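Local coordinates for protein uncharacterized N-acetyltransferase D2E76_00625 (Mycobacteroides abscessus, PDB 6YCA) that is Eis1, a GCN5-related N-acetyltransferase that binds acetyl coenzyme A and, unlike some Eis enzymes, is unable to modify aminoglycosides, at residues 63-68 / 79-84; 129-134 / 312-317; 148-153 / 304-309; 282-287 / 408-413. All blocks are in the same frame, centred on the assembly; numbering follows the deposited sequence.

How the interactions relate
Interaction 1 is a GNAT hairpin, interaction 3 pairs strands of both GNAT regions, interaction 2 brings strand 132-135 to helix 315-321, and interaction 4 ties the second region to the C-terminal tail. Interactions 1 and 2 have centres 16 Å apart and are joined by a salt bridge, Arg65 NH2 to Glu130 OE2 at 2.6 Å. Interactions 2 and 3 share strand 299-312, and Ser134 packs on Thr308 and Trp309. Interactions 3 and 4 are closest, with centres 10 Å apart. Glu307 OE1 probably accepts from Ala411 N, and both contacts touch the second subunit. Acetyl coenzyme A lies about 8 Å from the side chains of Ala79 and Tyr148, and about 10 Å from that of Ala133.

Interaction 1 of 4, residues 63-68 / 79-84; sequences LGRYLG and ADSYTS
A beta hairpin of the GNAT fold begins here, and its two strands are antiparallel. Leu67 and Ala79 form a hydrogen-bonded pair. Leu67 N donates to Ala79 O at 2.8 Å, in the carbonyl plane, and Ala79 N returns a bond to Leu67 O at 3.1 Å. Next to this pair the packing is close. The Tyr66 ring has CG anti to the backbone N (chi1 -153°) and lies across Asp80. Asp80 CB sits over the ring centre, 3.8 Å from the centroid, as a CH-pi contact.

Before Leu67 the first segment is loop, and the Arg65 side chain, extended from CG to NE, runs along strand 75-87 to Ser81 and the exposed Thr83. NH1 meets Ser81 OG at the guanidinium edge, and NE meets Thr83 OG1. Both are weak, bent hydrogen bonds. The stronger hold on Arg65 is the salt bridge from NH2 to Glu130, while Thr83 OG1 also bonds Glu62. The Glu130 carboxylate would probably balance the charge of the buried Arg65.

Helix 113-127 packs on Leu67, Ala79 and Ser81 through Gln121. Tyr66 rests on Ala38 and Phe42 of helix 32-46, and strand 93-104 pairs with the far edge of segment 79-84.

Interaction 2 of 4, residues 129-134 / 312-317; sequences GEIVAS and LVDVEA
Strand 132-135 meets the end of strand 299-312 here, just where the latter gives way to an N-capped helix, 315-321. Val132 and Leu312 form an antiparallel non-hydrogen-bonded pair. Their side chains lie side by side, pointing the same way, and Val132 CG1 touches Leu312 CD2 at 3.6 Å. Ile131 O is gripped by two donors. Asp314 N reaches a lone pair in the carbonyl plane at 3.0 Å. Val313 N comes from above that plane at 2.7 Å, with a more bent N-H angle of 138°.

The Ile131 side chain is also central. Its CG1 takes the crowded position between the backbone N and the carbonyl carbon (chi1 42°). CG2 is thereby anti to the carbonyl carbon, and it reaches both Asp314 CB and Ala317 CB. Val313 CG2 faces Ala133 CB more loosely, at 4.2 Å.

Further out, Gly129 ends helix 113-127 in a Schellman motif and starts the run into the strand. Ile125 of that helix packs on Glu130, Ala133 and Val313. Asn342 bonds Val313 O and Val315 N, and Val366 and Leu369 of helix 366-373 back Leu312. The contact thus joins the first GNAT region to the start of the sterol carrier protein region. At the cap itself, Ala317 N donates almost straight, but weakly, to Asp314 OD1 at 3.5 Å.

Interaction 3 of 4, residues 148-153 / 304-309; sequences YGIATS and IRDETW
Trp309, Ile150 and Thr308 have the largest areas buried in this antiparallel strand pair. The Trp309 indole and the Ile150 side chain run side by side from a non-hydrogen-bonded pair. Ile150 CG1 is anti to the carbonyl carbon (chi1 -59°) and lies over the indole face, 3.5 Å from the centroid of the six-membered ring. Its CD1 reaches on to CZ2. The indole is fixed by its own strand: NE1 donates to the anti lone pair of Asp306 OD2 at 2.7 Å, close to the ring plane.

Thr308 stands opposite a classic beta bulge, facing both Ala151 and Thr152. Ala151 N donates to Thr308 O at 2.7 Å, nearly along the C=O axis. At the second bulge residue, Thr152 O accepts from Thr308 N and Glu307 N. Glu307 N arrives in the carbonyl plane, Thr308 N from above it. The Thr152 hydroxyl is the polar hub on this side. OG1 accepts from Thr308 OG1 and donates to Glu307 OE1 at 2.8 Å. The Thr308 N-H is shared between Thr152 O and OG1, at bent angles. Glu307 OE1 probably also accepts from Ala411 N, a second bond that would limit carboxylate rotation.

Asp306 OD1 forms a salt bridge with Arg297 of a second subunit, so the contact borders an assembly interface. Strand 299-312 lies between strands 132-135 and 149-160, with Leu135 packing on Tyr148 and Trp309.

Interaction 4 of 4, residues 282-287 / 408-413; sequences PRPIDD and QPFAGT
The chain turns a corner at Pro282, which follows a cis peptide bond, and then makes a type I turn from Pro284 to Asp287. Asp287 N closes that turn on Pro284 O at 3.2 Å. Segment 408-413 has no regular structure and runs alongside. The two backbones form no bond with each other.

Phe410 carries the apolar half. Its CG is anti to the backbone N (chi1 168°), which sends the ring across the backbone of Arg283 and Pro284. Pro284 lies over one face, with CD 3.6 Å from the ring centroid in a CH-pi contact and CG 3.4 Å from Phe410 CD2. Gly412 N lies over the opposite face, offset toward the rim. Pro282 O meets the ring edge near CZ.

The polar half is Asp286. Its OD2 accepts from Gln408 N at 2.7 Å in an almost straight bond (176°), approached from above the carboxylate plane. That same oxygen forms a salt bridge to Arg381 of a second subunit, so it links the tail to the assembly. The bent Gln408 chain lays OE1 against Ile285 CD1. Behind the turn, Arg283 NE pairs with Asp287 OD2 in a salt bridge at 2.9 Å.

The contact joins the second GNAT region to the C-terminal tail. Strand 149-160 flanks it with Ser154 on Pro282 and Tyr157 on Arg283, while Glu307 and Thr308 of strand 299-312 pack on Phe410 and Ala411.

Interaction 1 of 4, residues 63-68 / 79-84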
loop_
_atom_site.group_PDB
_atom_site.type_symbol
_atom_site.label_atom_id
_atom_site.label_comp_id
_atom_site.label_asym_id
_atom_site.label_seq_id
_atom_site.Cartn_x
_atom_site.Cartn_y
_atom_site.Cartn_z
ATOM N N LEU A 63 38.507 27.237 -4.420
ATOM C CA LEU A 63 38.851 27.891 -5.675
ATOM C C LEU A 63 40.086 27.266 -6.308
ATOM O O LEU A 63 41.090 27.017 -5.637
ATOM C CB LEU A 63 39.081 29.385 -5.458
ATOM C CG LEU A 63 37.919 30.184 -4.867
ATOM C CD1 LEU A 63 38.289 31.665 -4.752
ATOM C CD2 LEU A 63 36.633 29.989 -5.667
ATOM N N GLY A 64 39.988 26.974 -7.600
ATOM C CA GLY A 64 41.121 26.481 -8.356
ATOM C C GLY A 64 41.076 25.012 -8.678
ATOM O O GLY A 64 42.105 24.436 -9.048
ATOM N N ARG A 65 39.908 24.394 -8.576
ATOM C CA ARG A 65 39.756 22.968 -8.794
ATOM C C ARG A 65 38.545 22.687 -9.665
ATOM O O ARG A 65 38.194 21.520 -9.863
ATOM C CB ARG A 65 39.586 22.258 -7.448
ATOM C CG ARG A 65 40.866 22.058 -6.653
ATOM C CD ARG A 65 40.601 21.173 -5.446
ATOM N NE ARG A 65 41.768 20.387 -5.059
ATOM C CZ ARG A 65 41.954 19.116 -5.395
ATOM N NH1 ARG A 65 41.050 18.482 -6.132
ATOM N NH2 ARG A 65 43.045 18.477 -4.997
ATOM N N TYR A 66 37.907 23.724 -10.192
ATOM C CA TYR A 66 36.665 23.583 -10.928
ATOM C C TYR A 66 36.977 23.722 -12.409
ATOM O O TYR A 66 37.417 24.783 -12.865
ATOM C CB TYR A 66 35.669 24.651 -10.472
ATOM C CG TYR A 66 34.219 24.258 -10.637
ATOM C CD1 TYR A 66 33.770 23.632 -11.791
ATOM C CD2 TYR A 66 33.305 24.466 -9.611
ATOM C CE1 TYR A 66 32.448 23.266 -11.935
ATOM C CE2 TYR A 66 31.980 24.096 -9.742
ATOM C CZ TYR A 66 31.560 23.497 -10.906
ATOM O OH TYR A 66 30.242 23.125 -11.050
ATOM N N LEU A 67 36.746 22.648 -13.151
ATOM C CA LEU A 67 36.942 22.643 -14.588
ATOM C C LEU A 67 35.623 22.980 -15.260
ATOM O O LEU A 67 34.551 22.603 -14.780
ATOM C CB LEU A 67 37.408 21.267 -15.056
ATOM C CG LEU A 67 38.889 20.945 -14.919
ATOM C CD1 LEU A 67 39.105 19.452 -15.031
ATOM C CD2 LEU A 67 39.657 21.677 -16.001
ATOM N N GLY A 68 35.710 23.696 -16.370
ATOM C CA GLY A 68 34.532 24.086 -17.111
ATOM C C GLY A 68 34.653 23.658 -18.557
ATOM O O GLY A 68 35.745 23.592 -19.121
ATOM N N ALA A 79 33.212 19.938 -13.933
ATOM C CA ALA A 79 33.582 18.914 -12.962
ATOM C C ALA A 79 34.506 19.558 -11.938
ATOM O O ALA A 79 35.444 20.270 -12.311
ATOM C CB ALA A 79 34.281 17.735 -13.646
ATOM N N ASP A 80 34.233 19.320 -10.658
ATOM C CA ASP A 80 34.931 19.947 -9.544
ATOM C C ASP A 80 35.488 18.875 -8.616
ATOM O O ASP A 80 35.152 17.692 -8.717
ATOM C CB ASP A 80 33.986 20.891 -8.782
ATOM C CG ASP A 80 34.709 21.772 -7.771
ATOM O OD1 ASP A 80 35.612 22.535 -8.159
ATOM O OD2 ASP A 80 34.355 21.713 -6.577
ATOM N N SER A 81 36.349 19.304 -7.697
ATOM C CA SER A 81 36.909 18.400 -6.703
ATOM C C SER A 81 37.373 19.213 -5.502
ATOM O O SER A 81 37.496 20.438 -5.564
ATOM C CB SER A 81 38.052 17.560 -7.278
ATOM O OG SER A 81 39.006 18.386 -7.912
ATOM N N TYR A 82 37.625 18.509 -4.402
ATOM C CA TYR A 82 38.106 19.109 -3.170
ATOM C C TYR A 82 39.392 18.426 -2.737
ATOM O O TYR A 82 39.573 17.222 -2.938
ATOM C CB TYR A 82 37.064 18.973 -2.049
ATOM C CG TYR A 82 35.832 19.813 -2.274
ATOM C CD1 TYR A 82 34.832 19.395 -3.141
ATOM C CD2 TYR A 82 35.671 21.035 -1.627
ATOM C CE1 TYR A 82 33.702 20.168 -3.360
ATOM C CE2 TYR A 82 34.543 21.814 -1.838
ATOM C CZ TYR A 82 33.564 21.371 -2.706
ATOM O OH TYR A 82 32.442 22.129 -2.928
ATOM N N THR A 83 40.282 19.204 -2.130
ATOM C CA THR A 83 41.487 18.648 -1.529
ATOM C C THR A 83 41.089 17.861 -0.287
ATOM O O THR A 83 40.537 18.428 0.661
ATOM C CB THR A 83 42.432 19.789 -1.153
ATOM O OG1 THR A 83 42.715 20.580 -2.314
ATOM C CG2 THR A 83 43.736 19.251 -0.583
ATOM N N SER A 84 41.367 16.561 -0.285
ATOM C CA SER A 84 40.885 15.693 0.776
ATOM C C SER A 84 41.921 14.610 1.051
ATOM O O SER A 84 42.976 14.552 0.410
ATOM C CB SER A 84 39.528 15.092 0.392
ATOM O OG SER A 84 39.092 14.139 1.345
#

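Interaction 2 of 4, residues 129-134 / 312-317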
loop_
_atom_site.group_PDB
_atom_site.type_symbol
_atom_site.label_atom_id
_atom_site.label_comp_id
_atom_site.label_asym_id
_atom_site.label_seq_id
_atom_site.Cartn_x
_atom_site.Cartn_y
_atom_site.Cartn_z
ATOM N N GLY A 129 49.982 15.493 -7.219
ATOM C CA GLY A 129 50.539 14.510 -6.314
ATOM C C GLY A 129 49.528 13.672 -5.565
ATOM O O GLY A 129 49.920 12.936 -4.650
ATOM N N GLU A 130 48.243 13.761 -5.909
ATOM C CA GLU A 130 47.208 12.960 -5.264
ATOM C C GLU A 130 47.088 11.610 -5.958
ATOM O O GLU A 130 47.211 11.520 -7.183
ATOM C CB GLU A 130 45.867 13.693 -5.298
ATOM C CG GLU A 130 45.840 14.918 -4.396
ATOM C CD GLU A 130 44.631 15.799 -4.625
ATOM O OE1 GLU A 130 44.005 15.693 -5.702
ATOM O OE2 GLU A 130 44.307 16.600 -3.721
ATOM N N ILE A 131 46.864 10.554 -5.172
ATOM C CA ILE A 131 46.983 9.202 -5.711
ATOM C C ILE A 131 45.644 8.525 -5.971
ATOM O O ILE A 131 45.594 7.577 -6.769
ATOM C CB ILE A 131 47.875 8.286 -4.849
ATOM C CG1 ILE A 131 47.613 8.485 -3.364
ATOM C CG2 ILE A 131 49.330 8.632 -5.083
ATOM C CD1 ILE A 131 48.338 7.461 -2.519
ATOM N N VAL A 132 44.571 8.955 -5.312
ATOM C CA VAL A 132 43.246 8.392 -5.538
ATOM C C VAL A 132 42.236 9.522 -5.665
ATOM O O VAL A 132 42.444 10.633 -5.163
ATOM C CB VAL A 132 42.811 7.394 -4.438
ATOM C CG1 VAL A 132 43.767 6.213 -4.374
ATOM C CG2 VAL A 132 42.689 8.084 -3.089
ATOM N N ALA A 133 41.136 9.226 -6.354
ATOM C CA ALA A 133 39.981 10.104 -6.452
ATOM C C ALA A 133 38.732 9.262 -6.251
ATOM O O ALA A 133 38.684 8.102 -6.669
ATOM C CB ALA A 133 39.916 10.804 -7.816
ATOM N N SER A 134 37.733 9.839 -5.586
ATOM C CA SER A 134 36.483 9.141 -5.325
ATOM C C SER A 134 35.322 10.109 -5.491
ATOM O O SER A 134 35.486 11.327 -5.395
ATOM C CB SER A 134 36.456 8.523 -3.924
ATOM O OG SER A 134 36.118 9.488 -2.945
ATOM N N LEU A 312 41.926 4.869 -8.897
ATOM C CA LEU A 312 43.348 4.908 -8.566
ATOM C C LEU A 312 44.080 5.765 -9.595
ATOM O O LEU A 312 44.181 5.391 -10.770
ATOM C CB LEU A 312 43.914 3.492 -8.521
ATOM C CG LEU A 312 43.282 2.545 -7.497
ATOM C CD1 LEU A 312 43.889 1.159 -7.590
ATOM C CD2 LEU A 312 43.437 3.091 -6.092
ATOM N N VAL A 313 44.600 6.912 -9.151
ATOM C CA VAL A 313 45.296 7.831 -10.049
ATOM C C VAL A 313 46.762 7.441 -10.210
ATOM O O VAL A 313 47.291 7.420 -11.327
ATOM C CB VAL A 313 45.128 9.283 -9.563
ATOM C CG1 VAL A 313 45.797 10.254 -10.526
ATOM C CG2 VAL A 313 43.650 9.620 -9.395
ATOM N N ASP A 314 47.444 7.136 -9.107
ATOM C CA ASP A 314 48.809 6.605 -9.139
ATOM C C ASP A 314 48.752 5.223 -8.497
ATOM O O ASP A 314 48.757 5.100 -7.269
ATOM C CB ASP A 314 49.785 7.527 -8.414
ATOM C CG ASP A 314 51.245 7.175 -8.686
ATOM O OD1 ASP A 314 51.540 6.011 -9.025
ATOM O OD2 ASP A 314 52.104 8.070 -8.555
ATOM N N VAL A 315 48.692 4.183 -9.330
ATOM C CA VAL A 315 48.485 2.830 -8.820
ATOM C C VAL A 315 49.639 2.390 -7.926
ATOM O O VAL A 315 49.420 1.821 -6.850
ATOM C CB VAL A 315 48.232 1.848 -9.979
ATOM C CG1 VAL A 315 48.302 0.413 -9.487
ATOM C CG2 VAL A 315 46.882 2.132 -10.616
ATOM N N GLU A 316 50.881 2.643 -8.347
ATOM C CA GLU A 316 52.024 2.177 -7.566
ATOM C C GLU A 316 52.043 2.813 -6.181
ATOM O O GLU A 316 52.221 2.124 -5.169
ATOM C CB GLU A 316 53.332 2.440 -8.313
ATOM C CG GLU A 316 54.572 2.000 -7.535
ATOM C CD GLU A 316 55.858 2.114 -8.338
ATOM O OE1 GLU A 316 55.853 2.800 -9.380
ATOM O OE2 GLU A 316 56.882 1.531 -7.913
ATOM N N ALA A 317 51.846 4.131 -6.114
ATOM C CA ALA A 317 51.859 4.810 -4.823
ATOM C C ALA A 317 50.685 4.390 -3.949
ATOM O O ALA A 317 50.819 4.333 -2.721
ATOM C CB ALA A 317 51.885 6.322 -5.023
#

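Interaction 3 of 4, residues 148-153 / 304-309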
loop_
_atom_site.group_PDB
_atom_site.type_symbol
_atom_site.label_atom_id
_atom_site.label_comp_id
_atom_site.label_asym_id
_atom_site.label_seq_id
_atom_site.Cartn_x
_atom_site.Cartn_y
_atom_site.Cartn_z
ATOM N N TYR A 148 36.928 4.124 -12.623
ATOM C CA TYR A 148 36.319 4.142 -11.300
ATOM C C TYR A 148 35.693 2.790 -10.978
ATOM O O TYR A 148 34.956 2.225 -11.793
ATOM C CB TYR A 148 35.242 5.223 -11.238
ATOM C CG TYR A 148 35.751 6.637 -11.064
ATOM C CD1 TYR A 148 36.222 7.368 -12.148
ATOM C CD2 TYR A 148 35.711 7.261 -9.821
ATOM C CE1 TYR A 148 36.671 8.672 -11.993
ATOM C CE2 TYR A 148 36.154 8.564 -9.658
ATOM C CZ TYR A 148 36.631 9.264 -10.748
ATOM O OH TYR A 148 37.072 10.557 -10.591
ATOM N N GLY A 149 35.972 2.282 -9.785
ATOM C CA GLY A 149 35.383 1.040 -9.330
ATOM C C GLY A 149 34.685 1.241 -8.002
ATOM O O GLY A 149 35.057 2.104 -7.207
ATOM N N ILE A 150 33.636 0.452 -7.784
ATOM C CA ILE A 150 32.895 0.526 -6.526
ATOM C C ILE A 150 33.759 -0.080 -5.425
ATOM O O ILE A 150 33.964 -1.296 -5.388
ATOM C CB ILE A 150 31.542 -0.177 -6.622
ATOM C CG1 ILE A 150 30.693 0.449 -7.729
ATOM C CG2 ILE A 150 30.825 -0.082 -5.294
ATOM C CD1 ILE A 150 29.350 -0.224 -7.917
ATOM N N ALA A 151 34.261 0.760 -4.519
ATOM C CA ALA A 151 35.203 0.305 -3.502
ATOM C C ALA A 151 34.584 0.103 -2.127
ATOM O O ALA A 151 35.081 -0.731 -1.362
ATOM C CB ALA A 151 36.376 1.284 -3.380
ATOM N N THR A 152 33.530 0.845 -1.782
ATOM C CA THR A 152 32.829 0.645 -0.520
ATOM C C THR A 152 31.332 0.679 -0.767
ATOM O O THR A 152 30.857 1.316 -1.711
ATOM C CB THR A 152 33.141 1.731 0.526
ATOM O OG1 THR A 152 32.367 2.906 0.243
ATOM C CG2 THR A 152 34.627 2.075 0.543
ATOM N N SER A 153 30.590 0.016 0.116
ATOM C CA SER A 153 29.138 0.052 0.097
ATOM C C SER A 153 28.639 0.392 1.494
ATOM O O SER A 153 29.350 0.224 2.489
ATOM C CB SER A 153 28.533 -1.284 -0.357
ATOM O OG SER A 153 28.926 -1.608 -1.681
ATOM N N ILE A 304 20.859 -1.824 0.761
ATOM C CA ILE A 304 22.303 -1.754 0.554
ATOM C C ILE A 304 22.557 -1.101 -0.796
ATOM O O ILE A 304 21.944 -1.486 -1.799
ATOM C CB ILE A 304 22.970 -3.141 0.623
ATOM C CG1 ILE A 304 23.002 -3.639 2.067
ATOM C CG2 ILE A 304 24.367 -3.090 0.038
ATOM C CD1 ILE A 304 23.672 -4.976 2.231
ATOM N N ARG A 305 23.462 -0.123 -0.824
ATOM C CA ARG A 305 23.718 0.655 -2.025
ATOM C C ARG A 305 25.218 0.867 -2.168
ATOM O O ARG A 305 25.956 0.886 -1.176
ATOM C CB ARG A 305 22.975 1.999 -1.973
ATOM C CG ARG A 305 22.949 2.768 -3.291
ATOM C CD ARG A 305 21.967 3.934 -3.223
ATOM N NE ARG A 305 21.811 4.621 -4.503
ATOM C CZ ARG A 305 20.914 4.284 -5.428
ATOM N NH1 ARG A 305 20.098 3.259 -5.221
ATOM N NH2 ARG A 305 20.832 4.968 -6.566
ATOM N N ASP A 306 25.669 1.009 -3.415
ATOM C CA ASP A 306 27.064 1.348 -3.663
ATOM C C ASP A 306 27.376 2.720 -3.080
ATOM O O ASP A 306 26.520 3.608 -3.023
ATOM C CB ASP A 306 27.359 1.366 -5.165
ATOM C CG ASP A 306 26.398 2.250 -5.945
ATOM O OD1 ASP A 306 25.187 1.951 -5.973
ATOM O OD2 ASP A 306 26.848 3.266 -6.508
ATOM N N GLU A 307 28.611 2.881 -2.610
ATOM C CA GLU A 307 29.002 4.133 -1.974
ATOM C C GLU A 307 30.199 4.774 -2.664
ATOM O O GLU A 307 30.041 5.715 -3.448
ATOM C CB GLU A 307 29.287 3.935 -0.486
ATOM C CG GLU A 307 29.438 5.244 0.244
ATOM C CD GLU A 307 29.758 5.073 1.707
ATOM O OE1 GLU A 307 30.657 4.269 2.042
ATOM O OE2 GLU A 307 29.079 5.734 2.522
ATOM N N THR A 308 31.399 4.282 -2.369
ATOM C CA THR A 308 32.611 4.896 -2.890
ATOM C C THR A 308 32.897 4.365 -4.287
ATOM O O THR A 308 33.107 3.160 -4.471
ATOM C CB THR A 308 33.800 4.595 -1.981
ATOM O OG1 THR A 308 33.510 4.999 -0.638
ATOM C CG2 THR A 308 35.030 5.338 -2.471
ATOM N N TRP A 309 32.907 5.258 -5.270
ATOM C CA TRP A 309 33.427 4.954 -6.598
ATOM C C TRP A 309 34.870 5.449 -6.604
ATOM O O TRP A 309 35.128 6.651 -6.703
ATOM C CB TRP A 309 32.588 5.615 -7.687
ATOM C CG TRP A 309 31.249 4.975 -7.873
ATOM C CD1 TRP A 309 30.165 5.102 -7.062
ATOM C CD2 TRP A 309 30.859 4.082 -8.925
ATOM N NE1 TRP A 309 29.119 4.359 -7.548
ATOM C CE2 TRP A 309 29.521 3.721 -8.690
ATOM C CE3 TRP A 309 31.512 3.556 -10.044
ATOM C CZ2 TRP A 309 28.820 2.864 -9.532
ATOM C CZ3 TRP A 309 30.815 2.704 -10.878
ATOM C CH2 TRP A 309 29.484 2.367 -10.617
#

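Interaction 4 of 4, residues 282-287 / 408-413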
loop_
_atom_site.group_PDB
_atom_site.type_symbol
_atom_site.label_atom_id
_atom_site.label_comp_id
_atom_site.label_asym_id
_atom_site.label_seq_id
_atom_site.Cartn_x
_atom_site.Cartn_y
_atom_site.Cartn_z
ATOM N N PRO A 282 23.617 6.232 6.408
ATOM C CA PRO A 282 24.299 5.010 5.975
ATOM C C PRO A 282 25.256 4.481 7.038
ATOM O O PRO A 282 25.834 5.278 7.775
ATOM C CB PRO A 282 25.098 5.484 4.763
ATOM C CG PRO A 282 25.415 6.883 5.075
ATOM C CD PRO A 282 24.204 7.426 5.777
ATOM N N ARG A 283 25.403 3.165 7.114
ATOM C CA ARG A 283 26.285 2.491 8.054
ATOM C C ARG A 283 27.101 1.447 7.309
ATOM O O ARG A 283 26.786 1.102 6.164
ATOM C CB ARG A 283 25.462 1.811 9.158
ATOM C CG ARG A 283 24.773 2.774 10.109
ATOM C CD ARG A 283 25.777 3.637 10.842
ATOM N NE ARG A 283 26.765 2.843 11.563
ATOM C CZ ARG A 283 27.902 3.336 12.037
ATOM N NH1 ARG A 283 28.185 4.619 11.861
ATOM N NH2 ARG A 283 28.758 2.552 12.680
ATOM N N PRO A 284 28.185 0.952 7.910
ATOM C CA PRO A 284 28.963 -0.112 7.263
ATOM C C PRO A 284 28.128 -1.363 7.031
ATOM O O PRO A 284 27.227 -1.690 7.805
ATOM C CB PRO A 284 30.085 -0.389 8.270
ATOM C CG PRO A 284 30.212 0.858 9.049
ATOM C CD PRO A 284 28.835 1.437 9.140
ATOM N N ILE A 285 28.439 -2.069 5.939
ATOM C CA ILE A 285 27.708 -3.293 5.621
ATOM C C ILE A 285 28.010 -4.415 6.607
ATOM O O ILE A 285 27.271 -5.404 6.654
ATOM C CB ILE A 285 27.922 -3.745 4.160
ATOM C CG1 ILE A 285 29.358 -4.209 3.935
ATOM C CG2 ILE A 285 27.575 -2.631 3.190
ATOM C CD1 ILE A 285 29.591 -4.778 2.565
ATOM N N ASP A 286 29.079 -4.298 7.395
ATOM C CA ASP A 286 29.412 -5.286 8.415
ATOM C C ASP A 286 29.288 -4.716 9.825
ATOM O O ASP A 286 29.966 -5.176 10.748
ATOM C CB ASP A 286 30.808 -5.864 8.187
ATOM C CG ASP A 286 31.912 -4.821 8.325
ATOM O OD1 ASP A 286 31.616 -3.604 8.361
ATOM O OD2 ASP A 286 33.092 -5.222 8.391
ATOM N N ASP A 287 28.409 -3.734 10.003
ATOM C CA ASP A 287 28.199 -3.144 11.312
ATOM C C ASP A 287 27.716 -4.222 12.274
ATOM O O ASP A 287 26.731 -4.912 11.980
ATOM C CB ASP A 287 27.147 -2.041 11.211
ATOM C CG ASP A 287 27.369 -0.923 12.212
ATOM O OD1 ASP A 287 28.394 -0.948 12.926
ATOM O OD2 ASP A 287 26.518 -0.007 12.275
ATOM N N GLN A 408 34.914 -4.269 6.625
ATOM C CA GLN A 408 34.523 -3.741 5.333
ATOM C C GLN A 408 34.735 -2.228 5.321
ATOM O O GLN A 408 34.385 -1.542 6.290
ATOM C CB GLN A 408 33.056 -4.056 5.060
ATOM C CG GLN A 408 32.814 -5.496 4.654
ATOM C CD GLN A 408 33.297 -5.785 3.251
ATOM O OE1 GLN A 408 32.928 -5.095 2.299
ATOM N NE2 GLN A 408 34.139 -6.804 3.113
ATOM N N PRO A 409 35.300 -1.683 4.248
ATOM C CA PRO A 409 35.529 -0.239 4.191
ATOM C C PRO A 409 34.214 0.510 4.087
ATOM O O PRO A 409 33.215 -0.003 3.579
ATOM C CB PRO A 409 36.350 -0.070 2.911
ATOM C CG PRO A 409 35.908 -1.203 2.059
ATOM C CD PRO A 409 35.671 -2.352 2.994
ATOM N N PHE A 410 34.231 1.747 4.567
ATOM C CA PHE A 410 33.006 2.521 4.680
ATOM C C PHE A 410 33.370 3.984 4.876
ATOM O O PHE A 410 34.224 4.304 5.706
ATOM C CB PHE A 410 32.209 2.009 5.880
ATOM C CG PHE A 410 31.074 2.887 6.268
ATOM C CD1 PHE A 410 29.940 2.953 5.486
ATOM C CD2 PHE A 410 31.140 3.651 7.417
ATOM C CE1 PHE A 410 28.888 3.766 5.839
ATOM C CE2 PHE A 410 30.090 4.462 7.784
ATOM C CZ PHE A 410 28.960 4.522 6.993
ATOM N N ALA A 411 32.738 4.860 4.101
ATOM C CA ALA A 411 32.918 6.306 4.212
ATOM C C ALA A 411 31.624 6.889 4.771
ATOM O O ALA A 411 30.660 7.090 4.031
ATOM C CB ALA A 411 33.242 6.909 2.850
ATOM N N GLY A 412 31.598 7.192 6.061
ATOM C CA GLY A 412 30.366 7.694 6.649
ATOM C C GLY A 412 29.912 9.063 6.174
ATOM O O GLY A 412 29.027 9.673 6.784
ATOM N N THR A 413 30.496 9.552 5.079
ATOM C CA THR A 413 30.279 10.911 4.610
ATOM C C THR A 413 30.082 10.918 3.101
ATOM O O THR A 413 30.724 10.148 2.379
ATOM C CB THR A 413 31.459 11.819 5.001
ATOM O OG1 THR A 413 31.860 12.602 3.874
ATOM C CG2 THR A 413 32.644 10.994 5.484
#